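Local coordinates for protein predicted transcriptional regulator (Oenococcus oeni, PDB 3BY6) that probably binds DNA through a winged helix-turn-helix domain of the GntR family and so regulates transcription, at residues Ile65-Ile68 and Gly72-Ile75. Numbering follows the deposited sequence.
Sequences IRTI and GTFI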
ATOM      1  N   ILE D  65      21.936   8.643   4.305  1.00 46.12           N
ATOM      2  CA  ILE D  65      23.178   8.838   3.574  1.00 47.98           C
ATOM      3  C   ILE D  65      23.773  10.183   3.987  1.00 49.81           C
ATOM      4  O   ILE D  65      23.055  11.047   4.462  1.00 49.27           O
ATOM      5  CB  ILE D  65      23.015   8.798   1.998  1.00 47.56           C
ATOM      6  CG1 ILE D  65      22.459  10.126   1.463  1.00 47.61           C
ATOM      7  CG2 ILE D  65      22.196   7.583   1.551  1.00 46.85           C
ATOM      8  CD1 ILE D  65      22.171  10.141  -0.034  1.00 47.87           C
ATOM      9  N   ARG D  66      25.072  10.333   3.728  1.00 52.92           N
ATOM     10  CA  ARG D  66      25.923  11.452   4.168  1.00 55.99           C
ATOM     11  C   ARG D  66      26.745  11.894   2.942  1.00 57.20           C
ATOM     12  O   ARG D  66      27.349  11.066   2.273  1.00 57.08           O
ATOM     13  CB  ARG D  66      26.860  10.960   5.299  1.00 55.54           C
ATOM     14  CG  ARG D  66      27.188  11.998   6.389  1.00 58.76           C
ATOM     15  CD  ARG D  66      28.283  11.501   7.456  1.00 59.34           C
ATOM     16  NE  ARG D  66      28.013  10.163   8.056  1.00 62.91           N
ATOM     17  CZ  ARG D  66      27.434   9.920   9.248  1.00 61.26           C
ATOM     18  NH1 ARG D  66      27.038  10.915  10.030  1.00 61.48           N
ATOM     19  NH2 ARG D  66      27.259   8.657   9.667  1.00 58.51           N
ATOM     20  N   THR D  67      26.725  13.185   2.626  1.00 60.03           N
ATOM     21  CA  THR D  67      27.545  13.740   1.540  1.00 61.95           C
ATOM     22  C   THR D  67      28.755  14.478   2.100  1.00 63.58           C
ATOM     23  O   THR D  67      28.625  15.624   2.551  1.00 63.91           O
ATOM     24  CB  THR D  67      26.740  14.692   0.627  1.00 62.13           C
ATOM     25  OG1 THR D  67      26.704  14.159  -0.709  1.00 62.96           O
ATOM     26  CG2 THR D  67      27.389  16.076   0.561  1.00 62.83           C
ATOM     27  N   ILE D  68      29.926  13.833   2.056  1.00 65.29           N
ATOM     28  CA  ILE D  68      31.136  14.378   2.674  1.00 66.89           C
ATOM     29  C   ILE D  68      32.025  15.092   1.613  1.00 67.79           C
ATOM     30  O   ILE D  68      32.629  14.421   0.757  1.00 68.50           O
ATOM     31  CB  ILE D  68      31.878  13.276   3.516  1.00 67.14           C
ATOM     32  CG1 ILE D  68      32.397  13.869   4.855  1.00 68.16           C
ATOM     33  CG2 ILE D  68      32.963  12.564   2.714  1.00 66.26           C
ATOM     34  CD1 ILE D  68      31.272  14.346   5.870  1.00 67.75           C
ATOM     35  N   GLY D  72      32.522  12.217  -1.688  1.00 56.55           N
ATOM     36  CA  GLY D  72      31.396  11.479  -2.227  1.00 54.28           C
ATOM     37  C   GLY D  72      30.159  11.523  -1.357  1.00 51.98           C
ATOM     38  O   GLY D  72      30.060  12.336  -0.449  1.00 51.21           O
ATOM     39  N   THR D  73      29.201  10.664  -1.709  1.00 49.37           N
ATOM     40  CA  THR D  73      27.972  10.420  -0.963  1.00 47.17           C
ATOM     41  C   THR D  73      28.025   8.968  -0.584  1.00 45.12           C
ATOM     42  O   THR D  73      28.324   8.095  -1.427  1.00 43.41           O
ATOM     43  CB  THR D  73      26.711  10.623  -1.832  1.00 47.16           C
ATOM     44  OG1 THR D  73      26.727  11.947  -2.372  1.00 48.47           O
ATOM     45  CG2 THR D  73      25.420  10.400  -1.030  1.00 47.12           C
ATOM     46  N   PHE D  74      27.710   8.720   0.685  1.00 43.02           N
ATOM     47  CA  PHE D  74      27.952   7.422   1.309  1.00 41.54           C
ATOM     48  C   PHE D  74      26.742   7.054   2.109  1.00 39.49           C
ATOM     49  O   PHE D  74      26.110   7.912   2.683  1.00 39.02           O
ATOM     50  CB  PHE D  74      29.164   7.506   2.269  1.00 41.89           C
ATOM     51  CG  PHE D  74      30.465   7.734   1.583  1.00 41.22           C
ATOM     52  CD1 PHE D  74      31.231   6.678   1.178  1.00 40.44           C
ATOM     53  CD2 PHE D  74      30.915   9.018   1.331  1.00 43.20           C
ATOM     54  CE1 PHE D  74      32.429   6.886   0.546  1.00 39.94           C
ATOM     55  CE2 PHE D  74      32.108   9.226   0.685  1.00 41.38           C
ATOM     56  CZ  PHE D  74      32.860   8.159   0.298  1.00 41.03           C
ATOM     57  N   ILE D  75      26.428   5.772   2.149  1.00 38.09           N
ATOM     58  CA  ILE D  75      25.463   5.246   3.116  1.00 36.31           C
ATOM     59  C   ILE D  75      25.966   5.582   4.533  1.00 35.88           C
ATOM     60  O   ILE D  75      27.158   5.508   4.792  1.00 35.21           O
ATOM     61  CB  ILE D  75      25.274   3.724   2.977  1.00 36.13           C
ATOM     62  CG1 ILE D  75      24.928   3.344   1.515  1.00 35.74           C
ATOM     63  CG2 ILE D  75      24.203   3.217   3.947  1.00 31.23           C
ATOM     64  CD1 ILE D  75      23.876   4.278   0.821  1.00 38.20           C
TER
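Strands 65-68 and 72-75 run antiparallel at 155°, with Arg66 facing Phe74 and Ile68 facing Gly72 as hydrogen-bonded pairs. Arg66 N gives Phe74 O a bond of 2.8 Å, and Phe74 N returns one to Arg66 O at 2.9 Å. Nearer the turn, Ile68 N reaches Gly72 O, while the return bond from Gly72 N to Ile68 O is longer, 3.3 Å. Thr67 and Thr73 form a non-hydrogen-bonded pair, and their hydroxyls meet over the sheet, OG1 to OG1 at 2.8 Å; either may donate. At chi1 -57° Thr73 keeps OG1 beside its backbone N and turns CG2 toward Ile65, where it meets CD1 at 3.4 Å, a close methyl-methyl contact. Ile65 also sets its other branch, CG2, against Ile75 CD1 at 3.8 Å. Beyond the hairpin, Ile65 packs on Tyr56 and Leu59 of helix 49-61 and on Leu35 of the neighbouring strand, to which Ile75 also adds a contact. An alanine at Ile65 would keep the backbone bonds but would probably leave the methyls of Thr73 and Ile75 without this apolar neighbour and weaken the hold on helix 49-61. On the face with Arg66, Ile68 CG2 approaches Phe74 CE2 obliquely at 4.0 Å. The Gly72 backbone, with phi 159°, lies in a region that other residues rarely adopt. Backbone bonds thus tie the two strands together, while Ile65 anchors the hairpin on helix 49-61 and Ile75 rests against Leu35 and Leu29, an arrangement consistent with the wing of a GntR winged-helix domain, which probably lies close to DNA.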